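Local coordinates for protein 2-dehydropantoate 2-reductase, putative (Enterococcus faecalis, PDB 2EW2) that probably catalyses the NADPH-dependent reduction of ketopantoate to pantoate, a step on the pathway to pantothenate, at residues B[85-90]-B[111-116]; B[89-94]-B[119-124]; B[107-112]-B[189-194]. All coordinates share one frame; numbering follows the deposited sequence.

Contact 1 of 3, residues B[85-90]-B[111-116]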
ATOM      1  N   GLN B  85     -18.034   4.242 -15.317  1.00 27.05           N
ATOM      2  CA  GLN B  85     -17.160   3.688 -16.352  1.00 27.64           C
ATOM      3  C   GLN B  85     -17.547   4.151 -17.760  1.00 27.10           C
ATOM      4  O   GLN B  85     -16.732   4.098 -18.677  1.00 27.21           O
ATOM      5  CB  GLN B  85     -17.185   2.146 -16.285  1.00 28.15           C
ATOM      6  CG  GLN B  85     -16.516   1.532 -15.038  1.00 29.34           C
ATOM      7  CD  GLN B  85     -17.385   1.536 -13.759  1.00 32.37           C
ATOM      8  OE1 GLN B  85     -18.519   2.027 -13.737  1.00 30.97           O
ATOM      9  NE2 GLN B  85     -16.833   0.970 -12.681  1.00 33.60           N
ATOM     10  N   GLN B  86     -18.793   4.587 -17.933  1.00 26.74           N
ATOM     11  CA  GLN B  86     -19.283   5.039 -19.234  1.00 27.12           C
ATOM     12  C   GLN B  86     -19.692   6.519 -19.268  1.00 26.11           C
ATOM     13  O   GLN B  86     -20.126   7.025 -20.309  1.00 25.17           O
ATOM     14  CB  GLN B  86     -20.457   4.171 -19.667  1.00 28.38           C
ATOM     15  CG  GLN B  86     -20.053   2.743 -20.028  1.00 33.22           C
ATOM     16  CD  GLN B  86     -21.080   1.724 -19.589  1.00 40.17           C
ATOM     17  OE1 GLN B  86     -22.283   2.023 -19.492  1.00 42.96           O
ATOM     18  NE2 GLN B  86     -20.616   0.500 -19.313  1.00 43.71           N
ATOM     19  N   LEU B  87     -19.555   7.199 -18.133  1.00 25.06           N
ATOM     20  CA  LEU B  87     -19.987   8.580 -17.989  1.00 24.71           C
ATOM     21  C   LEU B  87     -19.270   9.523 -18.946  1.00 24.78           C
ATOM     22  O   LEU B  87     -19.894  10.394 -19.552  1.00 24.48           O
ATOM     23  CB  LEU B  87     -19.770   9.062 -16.545  1.00 24.91           C
ATOM     24  CG  LEU B  87     -20.365  10.422 -16.162  1.00 23.35           C
ATOM     25  CD1 LEU B  87     -21.907  10.336 -16.095  1.00 23.11           C
ATOM     26  CD2 LEU B  87     -19.756  10.898 -14.852  1.00 24.75           C
ATOM     27  N   ASP B  88     -17.954   9.374 -19.065  1.00 24.90           N
ATOM     28  CA  ASP B  88     -17.211  10.290 -19.902  1.00 25.86           C
ATOM     29  C   ASP B  88     -17.635  10.161 -21.361  1.00 25.60           C
ATOM     30  O   ASP B  88     -17.903  11.161 -22.010  1.00 25.48           O
ATOM     31  CB  ASP B  88     -15.701  10.118 -19.733  1.00 26.57           C
ATOM     32  CG  ASP B  88     -14.916  11.044 -20.637  1.00 28.90           C
ATOM     33  OD1 ASP B  88     -14.655  12.190 -20.238  1.00 30.68           O
ATOM     34  OD2 ASP B  88     -14.570  10.626 -21.757  1.00 33.80           O
ATOM     35  N   ALA B  89     -17.730   8.930 -21.858  1.00 25.65           N
ATOM     36  CA  ALA B  89     -18.124   8.690 -23.245  1.00 25.25           C
ATOM     37  C   ALA B  89     -19.568   9.120 -23.509  1.00 24.84           C
ATOM     38  O   ALA B  89     -19.872   9.634 -24.577  1.00 24.39           O
ATOM     39  CB  ALA B  89     -17.931   7.225 -23.605  1.00 25.95           C
HETATM   40  N   MSE B  90     -20.446   8.923 -22.526  1.00 24.03           N
HETATM   41  CA  MSE B  90     -21.822   9.393 -22.606  1.00 23.59           C
HETATM   42  C   MSE B  90     -21.907  10.922 -22.719  1.00 23.33           C
HETATM   43  O   MSE B  90     -22.645  11.449 -23.555  1.00 22.98           O
HETATM   44  CB  MSE B  90     -22.633   8.906 -21.392  1.00 23.82           C
HETATM   45  CG  MSE B  90     -23.962   9.631 -21.187  1.00 26.89           C
HETATM   46 SE   MSE B  90     -25.309   9.188 -22.564  0.85 35.79          SE
HETATM   47  CE  MSE B  90     -25.784   7.298 -22.014  1.00 29.62           C
ATOM     48  N   LEU B 111     -17.679   9.164  -5.802  1.00 25.87           N
ATOM     49  CA  LEU B 111     -17.006  10.422  -5.600  1.00 25.35           C
ATOM     50  C   LEU B 111     -16.375  10.970  -6.887  1.00 24.43           C
ATOM     51  O   LEU B 111     -15.829  10.214  -7.694  1.00 24.43           O
ATOM     52  CB  LEU B 111     -15.894  10.155  -4.570  1.00 25.21           C
ATOM     53  CG  LEU B 111     -15.087  11.307  -4.008  1.00 26.37           C
ATOM     54  CD1 LEU B 111     -16.021  12.224  -3.208  1.00 24.76           C
ATOM     55  CD2 LEU B 111     -13.954  10.746  -3.142  1.00 25.49           C
ATOM     56  N   GLY B 112     -16.447  12.287  -7.069  1.00 23.47           N
ATOM     57  CA  GLY B 112     -15.627  12.973  -8.078  1.00 23.25           C
ATOM     58  C   GLY B 112     -16.126  13.060  -9.516  1.00 22.42           C
ATOM     59  O   GLY B 112     -15.382  13.450 -10.400  1.00 21.61           O
ATOM     60  N   HIS B 113     -17.384  12.706  -9.750  1.00 22.23           N
ATOM     61  CA  HIS B 113     -17.937  12.694 -11.111  1.00 22.66           C
ATOM     62  C   HIS B 113     -18.037  14.067 -11.738  1.00 22.79           C
ATOM     63  O   HIS B 113     -17.989  14.193 -12.970  1.00 22.41           O
ATOM     64  CB  HIS B 113     -19.290  11.985 -11.133  1.00 22.35           C
ATOM     65  CG  HIS B 113     -19.250  10.637 -10.495  1.00 22.13           C
ATOM     66  ND1 HIS B 113     -18.397   9.645 -10.921  1.00 21.10           N
ATOM     67  CD2 HIS B 113     -19.952  10.116  -9.460  1.00 21.68           C
ATOM     68  CE1 HIS B 113     -18.579   8.567 -10.181  1.00 23.19           C
ATOM     69  NE2 HIS B 113     -19.517   8.828  -9.286  1.00 22.28           N
ATOM     70  N   GLU B 114     -18.146  15.094 -10.895  1.00 23.51           N
ATOM     71  CA  GLU B 114     -18.087  16.487 -11.353  1.00 24.42           C
ATOM     72  C   GLU B 114     -16.837  16.781 -12.192  1.00 24.60           C
ATOM     73  O   GLU B 114     -16.864  17.648 -13.060  1.00 24.36           O
ATOM     74  CB  GLU B 114     -18.185  17.473 -10.164  1.00 25.35           C
ATOM     75  CG  GLU B 114     -17.076  17.351  -9.090  1.00 27.25           C
ATOM     76  CD  GLU B 114     -17.319  16.242  -8.058  1.00 31.49           C
ATOM     77  OE1 GLU B 114     -18.331  15.508  -8.164  1.00 33.85           O
ATOM     78  OE2 GLU B 114     -16.487  16.089  -7.127  1.00 32.97           O
ATOM     79  N   ASP B 115     -15.748  16.051 -11.950  1.00 24.51           N
ATOM     80  CA  ASP B 115     -14.507  16.298 -12.677  1.00 24.48           C
ATOM     81  C   ASP B 115     -14.608  15.823 -14.122  1.00 23.83           C
ATOM     82  O   ASP B 115     -13.998  16.393 -15.002  1.00 24.23           O
ATOM     83  CB  ASP B 115     -13.318  15.652 -11.968  1.00 25.11           C
ATOM     84  CG  ASP B 115     -13.117  16.196 -10.546  1.00 27.18           C
ATOM     85  OD1 ASP B 115     -13.522  17.355 -10.278  1.00 31.40           O
ATOM     86  OD2 ASP B 115     -12.560  15.469  -9.693  1.00 28.34           O
ATOM     87  N   VAL B 116     -15.392  14.781 -14.369  1.00 23.30           N
ATOM     88  CA  VAL B 116     -15.671  14.367 -15.743  1.00 22.97           C
ATOM     89  C   VAL B 116     -16.691  15.329 -16.362  1.00 22.71           C
ATOM     90  O   VAL B 116     -16.506  15.814 -17.486  1.00 22.05           O
ATOM     91  CB  VAL B 116     -16.206  12.904 -15.806  1.00 23.20           C
ATOM     92  CG1 VAL B 116     -16.933  12.644 -17.115  1.00 23.72           C
ATOM     93  CG2 VAL B 116     -15.071  11.896 -15.633  1.00 23.02           C
TER
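Leu87 and Asp88 of helix 84-94 meet His113 and Val116 of segment 111-116, Val116 lying on helix 114-117. Both segments belong to the Rossmann-type nucleotide-binding domain, where each helix follows a parallel strand of the central sheet, 77-80 and 103-106 respectively. The contact is small and rests on van der Waals packing, with no hydrogen bond across it.

The apolar part centres on Leu87. Its CG is anti to the backbone N (chi1 -171°), which carries the CD2 methyl across to the second segment. CD2 lies 3.9 Å from CB of His113 and 4.0 Å from CG1 of Val116. The imidazole itself is met only obliquely. Its NE2 is hydrogen-bonded to the backbone O of Asn109, and Leu111 O sits over the centre of one ring face.

Asp88 takes part mainly through CA and CB, with OD1 also beside the CG1 methyl of Val116. The same OD1 forms a salt bridge with Lys119. The backbones are closest here, with CA of Asp88 and CA of Val116 6.0 Å apart. One methyl spans both residues of the helix: CG1 of Val116 reaches to 3.7 Å from Asp88 CA.

Contact 2 of 3, residues B[89-94]-B[119-124]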
ATOM      1  N   ALA B  89     -17.730   8.930 -21.858  1.00 25.65           N
ATOM      2  CA  ALA B  89     -18.124   8.690 -23.245  1.00 25.25           C
ATOM      3  C   ALA B  89     -19.568   9.120 -23.509  1.00 24.84           C
ATOM      4  O   ALA B  89     -19.872   9.634 -24.577  1.00 24.39           O
ATOM      5  CB  ALA B  89     -17.931   7.225 -23.605  1.00 25.95           C
HETATM    6  N   MSE B  90     -20.446   8.923 -22.526  1.00 24.03           N
HETATM    7  CA  MSE B  90     -21.822   9.393 -22.606  1.00 23.59           C
HETATM    8  C   MSE B  90     -21.907  10.922 -22.719  1.00 23.33           C
HETATM    9  O   MSE B  90     -22.645  11.449 -23.555  1.00 22.98           O
HETATM   10  CB  MSE B  90     -22.633   8.906 -21.392  1.00 23.82           C
HETATM   11  CG  MSE B  90     -23.962   9.631 -21.187  1.00 26.89           C
HETATM   12 SE   MSE B  90     -25.309   9.188 -22.564  0.85 35.79          SE
HETATM   13  CE  MSE B  90     -25.784   7.298 -22.014  1.00 29.62           C
ATOM     14  N   PHE B  91     -21.151  11.640 -21.896  1.00 22.82           N
ATOM     15  CA  PHE B  91     -21.247  13.093 -21.945  1.00 22.71           C
ATOM     16  C   PHE B  91     -20.576  13.715 -23.166  1.00 23.16           C
ATOM     17  O   PHE B  91     -21.080  14.690 -23.722  1.00 22.56           O
ATOM     18  CB  PHE B  91     -20.913  13.752 -20.605  1.00 22.12           C
ATOM     19  CG  PHE B  91     -22.112  13.821 -19.685  1.00 23.08           C
ATOM     20  CD1 PHE B  91     -22.581  12.674 -19.046  1.00 22.01           C
ATOM     21  CD2 PHE B  91     -22.827  15.010 -19.537  1.00 22.48           C
ATOM     22  CE1 PHE B  91     -23.725  12.721 -18.229  1.00 22.91           C
ATOM     23  CE2 PHE B  91     -23.958  15.067 -18.733  1.00 23.13           C
ATOM     24  CZ  PHE B  91     -24.409  13.922 -18.082  1.00 22.88           C
ATOM     25  N   LYS B  92     -19.484  13.104 -23.619  1.00 23.39           N
ATOM     26  CA  LYS B  92     -18.876  13.516 -24.869  1.00 23.82           C
ATOM     27  C   LYS B  92     -19.888  13.399 -26.013  1.00 24.06           C
ATOM     28  O   LYS B  92     -20.004  14.306 -26.828  1.00 24.56           O
ATOM     29  CB  LYS B  92     -17.626  12.706 -25.190  1.00 24.05           C
ATOM     30  CG  LYS B  92     -16.809  13.355 -26.317  1.00 25.83           C
ATOM     31  CD  LYS B  92     -15.560  12.591 -26.643  1.00 31.74           C
ATOM     32  CE  LYS B  92     -14.805  13.328 -27.759  1.00 35.54           C
ATOM     33  NZ  LYS B  92     -13.840  12.409 -28.451  1.00 39.78           N
ATOM     34  N   ALA B  93     -20.623  12.290 -26.058  1.00 23.69           N
ATOM     35  CA  ALA B  93     -21.616  12.053 -27.107  1.00 23.69           C
ATOM     36  C   ALA B  93     -22.820  12.997 -27.077  1.00 23.97           C
ATOM     37  O   ALA B  93     -23.385  13.322 -28.132  1.00 23.76           O
ATOM     38  CB  ALA B  93     -22.092  10.597 -27.055  1.00 24.19           C
ATOM     39  N   ILE B  94     -23.241  13.420 -25.881  1.00 23.47           N
ATOM     40  CA  ILE B  94     -24.446  14.255 -25.786  1.00 23.38           C
ATOM     41  C   ILE B  94     -24.175  15.754 -25.739  1.00 22.65           C
ATOM     42  O   ILE B  94     -25.107  16.539 -25.694  1.00 22.48           O
ATOM     43  CB  ILE B  94     -25.407  13.796 -24.661  1.00 23.77           C
ATOM     44  CG1 ILE B  94     -24.795  14.025 -23.277  1.00 22.43           C
ATOM     45  CG2 ILE B  94     -25.752  12.327 -24.853  1.00 24.50           C
ATOM     46  CD1 ILE B  94     -25.786  13.613 -22.128  1.00 23.68           C
ATOM     47  N   LYS B 119     -15.945  18.841 -17.954  1.00 27.96           N
ATOM     48  CA  LYS B 119     -15.389  18.876 -19.302  1.00 28.06           C
ATOM     49  C   LYS B 119     -16.444  19.228 -20.347  1.00 28.23           C
ATOM     50  O   LYS B 119     -16.114  19.720 -21.424  1.00 27.96           O
ATOM     51  CB  LYS B 119     -14.774  17.522 -19.648  1.00 28.68           C
ATOM     52  CG  LYS B 119     -13.584  17.131 -18.788  1.00 29.68           C
ATOM     53  CD  LYS B 119     -12.697  16.158 -19.544  1.00 33.33           C
ATOM     54  CE  LYS B 119     -13.235  14.762 -19.491  1.00 33.78           C
ATOM     55  NZ  LYS B 119     -12.471  13.867 -20.420  1.00 36.42           N
ATOM     56  N   TYR B 120     -17.714  18.968 -20.020  1.00 27.58           N
ATOM     57  CA  TYR B 120     -18.795  19.008 -20.994  1.00 27.97           C
ATOM     58  C   TYR B 120     -19.883  20.013 -20.639  1.00 27.75           C
ATOM     59  O   TYR B 120     -20.561  20.530 -21.520  1.00 27.86           O
ATOM     60  CB  TYR B 120     -19.383  17.601 -21.170  1.00 27.40           C
ATOM     61  CG  TYR B 120     -18.318  16.587 -21.520  1.00 28.89           C
ATOM     62  CD1 TYR B 120     -17.995  15.549 -20.647  1.00 26.37           C
ATOM     63  CD2 TYR B 120     -17.589  16.704 -22.702  1.00 28.14           C
ATOM     64  CE1 TYR B 120     -17.008  14.614 -20.975  1.00 27.83           C
ATOM     65  CE2 TYR B 120     -16.582  15.800 -23.020  1.00 28.37           C
ATOM     66  CZ  TYR B 120     -16.304  14.754 -22.156  1.00 28.35           C
ATOM     67  OH  TYR B 120     -15.321  13.843 -22.489  1.00 29.98           O
ATOM     68  N   VAL B 121     -20.032  20.275 -19.343  1.00 27.91           N
ATOM     69  CA  VAL B 121     -21.048  21.168 -18.805  1.00 28.32           C
ATOM     70  C   VAL B 121     -20.290  22.209 -17.999  1.00 28.17           C
ATOM     71  O   VAL B 121     -19.328  21.858 -17.304  1.00 28.00           O
ATOM     72  CB  VAL B 121     -22.048  20.396 -17.873  1.00 28.36           C
ATOM     73  CG1 VAL B 121     -23.129  21.317 -17.326  1.00 28.76           C
ATOM     74  CG2 VAL B 121     -22.700  19.198 -18.607  1.00 28.63           C
ATOM     75  N   PRO B 122     -20.705  23.492 -18.072  1.00 28.03           N
ATOM     76  CA  PRO B 122     -20.003  24.489 -17.270  1.00 27.67           C
ATOM     77  C   PRO B 122     -19.982  24.082 -15.792  1.00 27.60           C
ATOM     78  O   PRO B 122     -21.003  23.642 -15.268  1.00 26.74           O
ATOM     79  CB  PRO B 122     -20.866  25.748 -17.448  1.00 28.26           C
ATOM     80  CG  PRO B 122     -21.577  25.547 -18.747  1.00 27.73           C
ATOM     81  CD  PRO B 122     -21.818  24.084 -18.849  1.00 28.56           C
ATOM     82  N   LYS B 123     -18.836  24.237 -15.125  0.50 27.47           N
ATOM     83  CA  LYS B 123     -18.682  23.800 -13.720  0.50 27.37           C
ATOM     84  C   LYS B 123     -19.702  24.440 -12.775  0.50 26.78           C
ATOM     85  O   LYS B 123     -20.098  23.832 -11.778  0.50 26.67           O
ATOM     86  CB  LYS B 123     -17.243  24.041 -13.219  0.50 27.78           C
ATOM     87  CG  LYS B 123     -16.909  23.410 -11.851  0.50 28.18           C
ATOM     88  CD  LYS B 123     -15.478  23.766 -11.368  0.50 28.23           C
ATOM     89  CE  LYS B 123     -15.016  22.840 -10.225  0.50 28.06           C
ATOM     90  NZ  LYS B 123     -13.553  22.932  -9.943  0.50 30.03           N
ATOM     91  N   GLU B 124     -20.150  25.651 -13.112  1.00 26.17           N
ATOM     92  CA  GLU B 124     -21.124  26.386 -12.287  1.00 24.96           C
ATOM     93  C   GLU B 124     -22.521  25.759 -12.306  1.00 23.00           C
ATOM     94  O   GLU B 124     -23.365  26.057 -11.439  1.00 22.01           O
ATOM     95  CB  GLU B 124     -21.232  27.842 -12.784  1.00 25.51           C
ATOM     96  CG  GLU B 124     -19.956  28.675 -12.645  1.00 29.88           C
ATOM     97  CD  GLU B 124     -19.001  28.523 -13.815  1.00 33.80           C
ATOM     98  OE1 GLU B 124     -19.364  27.894 -14.844  1.00 34.30           O
ATOM     99  OE2 GLU B 124     -17.874  29.047 -13.697  1.00 37.07           O
TER
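Tyr120 lays its ring against the backbone of helix 84-94 at Phe91 and Lys92. The contact joins this helix of the Rossmann-type domain to the loop that leads into strand 126-131.

The tyrosine starts with CB 4.2 Å from CB of Phe91. Its CG is anti to the carbonyl carbon, beside the backbone N (chi1 -54°), and this sends the ring along the helix surface. CG faces Phe91 CB and C. CD1 makes the tightest approach, 3.4 Å from Phe91 CB. Further out, CE1 passes the backbone N of Lys92. On the other side of the ring, CD2 faces Lys92 CA, and CE2 comes to 3.7 Å from Lys92 CA. CZ faces Lys92 N and CB. The peptide link thus lies under the aromatic group: Phe91 C and Lys92 N are both over the centre of one face. The opposite face is covered by CB of Lys119, so the ring is held from both sides. At the tip, OH rests 3.7 Å from Lys92 CB and is probably hydrogen-bonded to OD1 of Asp88, one turn back on the same helix. This bond would tie the ring to the helix. The lysine chain crosses the ring obliquely and then runs on, extended, away from the loop.

Val121 adds a looser touch, with CG2 4.3 Å from Phe91 CD2. The phenyl ring turns inward from the loop and packs on Ile78 and Ala80 of strand 77-80 and on Ala9 of strand 5-9. The helix therefore lies between the parallel strands of the central sheet and Tyr120.

Contact 3 of 3, residues B[107-112]-B[189-194]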
ATOM      1  N   LEU B 107     -26.617  11.811 -10.389  1.00 20.53           N
ATOM      2  CA  LEU B 107     -27.209  10.903  -9.407  1.00 20.94           C
ATOM      3  C   LEU B 107     -26.391   9.638  -9.151  1.00 21.67           C
ATOM      4  O   LEU B 107     -26.858   8.735  -8.471  1.00 22.12           O
ATOM      5  CB  LEU B 107     -28.645  10.533  -9.786  1.00 20.32           C
ATOM      6  CG  LEU B 107     -29.627  11.711  -9.853  1.00 20.36           C
ATOM      7  CD1 LEU B 107     -31.025  11.194 -10.156  1.00 18.46           C
ATOM      8  CD2 LEU B 107     -29.626  12.467  -8.549  1.00 18.05           C
ATOM      9  N   LEU B 108     -25.169   9.598  -9.664  1.00 22.27           N
ATOM     10  CA  LEU B 108     -24.305   8.424  -9.533  1.00 23.74           C
ATOM     11  C   LEU B 108     -23.852   8.206  -8.100  1.00 24.94           C
ATOM     12  O   LEU B 108     -23.686   9.152  -7.352  1.00 24.85           O
ATOM     13  CB  LEU B 108     -23.059   8.580 -10.400  1.00 23.05           C
ATOM     14  CG  LEU B 108     -23.073   8.096 -11.857  1.00 23.69           C
ATOM     15  CD1 LEU B 108     -24.096   8.820 -12.740  1.00 25.08           C
ATOM     16  CD2 LEU B 108     -21.664   8.248 -12.430  1.00 22.86           C
ATOM     17  N   ASN B 109     -23.648   6.945  -7.741  1.00 26.56           N
ATOM     18  CA  ASN B 109     -22.916   6.619  -6.528  1.00 28.57           C
ATOM     19  C   ASN B 109     -21.461   6.995  -6.695  1.00 28.69           C
ATOM     20  O   ASN B 109     -20.896   6.934  -7.805  1.00 29.20           O
ATOM     21  CB  ASN B 109     -23.021   5.127  -6.213  1.00 29.07           C
ATOM     22  CG  ASN B 109     -24.411   4.726  -5.813  1.00 31.89           C
ATOM     23  OD1 ASN B 109     -24.996   5.321  -4.909  1.00 35.99           O
ATOM     24  ND2 ASN B 109     -24.956   3.713  -6.480  1.00 35.38           N
ATOM     25  N   GLY B 110     -20.853   7.389  -5.587  1.00 28.88           N
ATOM     26  CA  GLY B 110     -19.420   7.575  -5.552  1.00 28.06           C
ATOM     27  C   GLY B 110     -18.988   9.004  -5.752  1.00 26.98           C
ATOM     28  O   GLY B 110     -19.801   9.910  -5.928  1.00 28.15           O
ATOM     29  N   LEU B 111     -17.679   9.164  -5.802  1.00 25.87           N
ATOM     30  CA  LEU B 111     -17.006  10.422  -5.600  1.00 25.35           C
ATOM     31  C   LEU B 111     -16.375  10.970  -6.887  1.00 24.43           C
ATOM     32  O   LEU B 111     -15.829  10.214  -7.694  1.00 24.43           O
ATOM     33  CB  LEU B 111     -15.894  10.155  -4.570  1.00 25.21           C
ATOM     34  CG  LEU B 111     -15.087  11.307  -4.008  1.00 26.37           C
ATOM     35  CD1 LEU B 111     -16.021  12.224  -3.208  1.00 24.76           C
ATOM     36  CD2 LEU B 111     -13.954  10.746  -3.142  1.00 25.49           C
ATOM     37  N   GLY B 112     -16.447  12.287  -7.069  1.00 23.47           N
ATOM     38  CA  GLY B 112     -15.627  12.973  -8.078  1.00 23.25           C
ATOM     39  C   GLY B 112     -16.126  13.060  -9.516  1.00 22.42           C
ATOM     40  O   GLY B 112     -15.382  13.450 -10.400  1.00 21.61           O
ATOM     41  N   TRP B 189     -18.959  12.463   0.407  1.00 20.08           N
ATOM     42  CA  TRP B 189     -17.564  12.420   0.853  1.00 20.28           C
ATOM     43  C   TRP B 189     -17.393  11.489   2.049  1.00 20.62           C
ATOM     44  O   TRP B 189     -16.442  10.705   2.097  1.00 20.73           O
ATOM     45  CB  TRP B 189     -17.078  13.813   1.238  1.00 19.52           C
ATOM     46  CG  TRP B 189     -16.423  14.559   0.123  1.00 19.52           C
ATOM     47  CD1 TRP B 189     -16.956  15.600  -0.613  1.00 19.99           C
ATOM     48  CD2 TRP B 189     -15.113  14.325  -0.396  1.00 19.94           C
ATOM     49  NE1 TRP B 189     -16.042  16.026  -1.553  1.00 19.46           N
ATOM     50  CE2 TRP B 189     -14.899  15.268  -1.437  1.00 18.87           C
ATOM     51  CE3 TRP B 189     -14.087  13.411  -0.079  1.00 19.19           C
ATOM     52  CZ2 TRP B 189     -13.698  15.324  -2.166  1.00 18.94           C
ATOM     53  CZ3 TRP B 189     -12.885  13.467  -0.815  1.00 19.75           C
ATOM     54  CH2 TRP B 189     -12.709  14.420  -1.847  1.00 18.73           C
ATOM     55  N   ARG B 190     -18.298  11.602   3.021  1.00 21.07           N
ATOM     56  CA  ARG B 190     -18.272  10.737   4.200  1.00 21.56           C
ATOM     57  C   ARG B 190     -18.419   9.259   3.836  1.00 21.61           C
ATOM     58  O   ARG B 190     -17.725   8.399   4.399  1.00 21.22           O
ATOM     59  CB  ARG B 190     -19.326  11.155   5.223  1.00 21.68           C
ATOM     60  CG  ARG B 190     -19.351  10.242   6.451  1.00 23.20           C
ATOM     61  CD  ARG B 190     -20.315  10.772   7.482  1.00 26.32           C
ATOM     62  NE  ARG B 190     -20.578   9.843   8.576  1.00 28.69           N
ATOM     63  CZ  ARG B 190     -21.325   8.739   8.472  1.00 31.89           C
ATOM     64  NH1 ARG B 190     -21.849   8.369   7.306  1.00 33.12           N
ATOM     65  NH2 ARG B 190     -21.535   7.988   9.538  1.00 33.50           N
ATOM     66  N   LYS B 191     -19.318   8.971   2.893  1.00 21.69           N
ATOM     67  CA  LYS B 191     -19.543   7.606   2.436  1.00 22.47           C
ATOM     68  C   LYS B 191     -18.316   7.052   1.696  1.00 21.83           C
ATOM     69  O   LYS B 191     -17.929   5.895   1.892  1.00 20.66           O
ATOM     70  CB  LYS B 191     -20.780   7.563   1.538  1.00 23.31           C
ATOM     71  CG  LYS B 191     -21.132   6.209   0.947  1.00 26.00           C
ATOM     72  CD  LYS B 191     -22.549   6.295   0.366  1.00 31.56           C
ATOM     73  CE  LYS B 191     -22.912   5.092  -0.463  1.00 34.04           C
ATOM     74  NZ  LYS B 191     -22.397   5.252  -1.859  1.00 40.00           N
ATOM     75  N   ALA B 192     -17.718   7.885   0.848  1.00 21.74           N
ATOM     76  CA  ALA B 192     -16.541   7.485   0.074  1.00 22.77           C
ATOM     77  C   ALA B 192     -15.369   7.225   1.020  1.00 23.06           C
ATOM     78  O   ALA B 192     -14.599   6.312   0.805  1.00 23.43           O
ATOM     79  CB  ALA B 192     -16.177   8.552  -0.963  1.00 22.14           C
ATOM     80  N   CYS B 193     -15.271   8.042   2.061  1.00 24.26           N
ATOM     81  CA  CYS B 193     -14.282   7.873   3.112  1.00 24.66           C
ATOM     82  C   CYS B 193     -14.402   6.500   3.783  1.00 24.00           C
ATOM     83  O   CYS B 193     -13.432   5.765   3.863  1.00 23.38           O
ATOM     84  CB  CYS B 193     -14.379   9.022   4.122  1.00 24.64           C
ATOM     85  SG  CYS B 193     -12.926   9.150   5.078  1.00 27.86           S
ATOM     86  N   VAL B 194     -15.611   6.136   4.207  1.00 23.83           N
ATOM     87  CA  VAL B 194     -15.868   4.808   4.759  1.00 23.23           C
ATOM     88  C   VAL B 194     -15.501   3.722   3.756  1.00 22.91           C
ATOM     89  O   VAL B 194     -14.791   2.751   4.095  1.00 23.09           O
ATOM     90  CB  VAL B 194     -17.350   4.662   5.187  1.00 23.35           C
ATOM     91  CG1 VAL B 194     -17.691   3.200   5.490  1.00 24.10           C
ATOM     92  CG2 VAL B 194     -17.638   5.566   6.386  1.00 23.53           C
TER
HETATM   93  O   HOH W   1     -21.964   7.619  -3.178  1.00 30.47           O
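Leu111 and Trp189 meet through two torsions of the leucine. CG stands opposite the backbone N (chi1 -173°) and chi2 is 64°, so both methyls face helix 184-195. The indole leaves the helix on a CB that points away from the loop, and its ring plane then swings back under the leucine.

CD1 of Leu111 sits over one face of the indole in a CH-pi contact. It is 3.7 Å from the centroid of the six-membered ring and only 13° off the ring normal. The same methyl is 3.6 Å from CD2 of Trp189, at the fusion of the two rings. The second methyl, CD2 of Leu111, goes to the outer part of the indole, 3.7 Å from CZ3. It also touches CB of Ala192, at 3.8 Å. The leucine is thus wedged between the tryptophan face and the next turn of the helix. Val285 of helix 282-292 also packs on it.

Beside this apolar patch lies a polar bridge. A water accepts hydrogen bonds from Gly110 N and from Lys191 NZ, each 2.7 Å long. The lysine chain runs out extended and bends at its last torsion to bring NZ there. Asn109 OD1 is near the same nitrogen, 4.0 Å off, but makes no hydrogen bond with it.

The loop after strand 103-106 in the Rossmann-type domain is in this way joined to the helical C-terminal domain. Its chemistry is mixed: a buried methyl-on-indole core binds by dispersion, while Gly110 N and Lys191 NZ, two donors that could not bond each other, are joined by one accepting water.

Contacts 1 and 2 both start on helix 84-94 and share Ala89 and Met90. Their centres are 9 Å apart. Asp88 of contact 1 connects them through Lys119 and Tyr120 of contact 2. Contact 3 begins on the loop where contact 1 ends, sharing Leu111 and Gly112, its centre 13 Å away. The two also touch where Leu108 packs on His113 and Leu87. Contacts 2 and 3 lie 20 Å apart between centres and do not touch, but their segments alternate along the chain. The first two stay within the Rossmann-type domain, whereas contact 3 runs on to helix 184-195 of the C-terminal domain. Segment 111-116 thus stands between the nucleotide-binding fold and the helical domain.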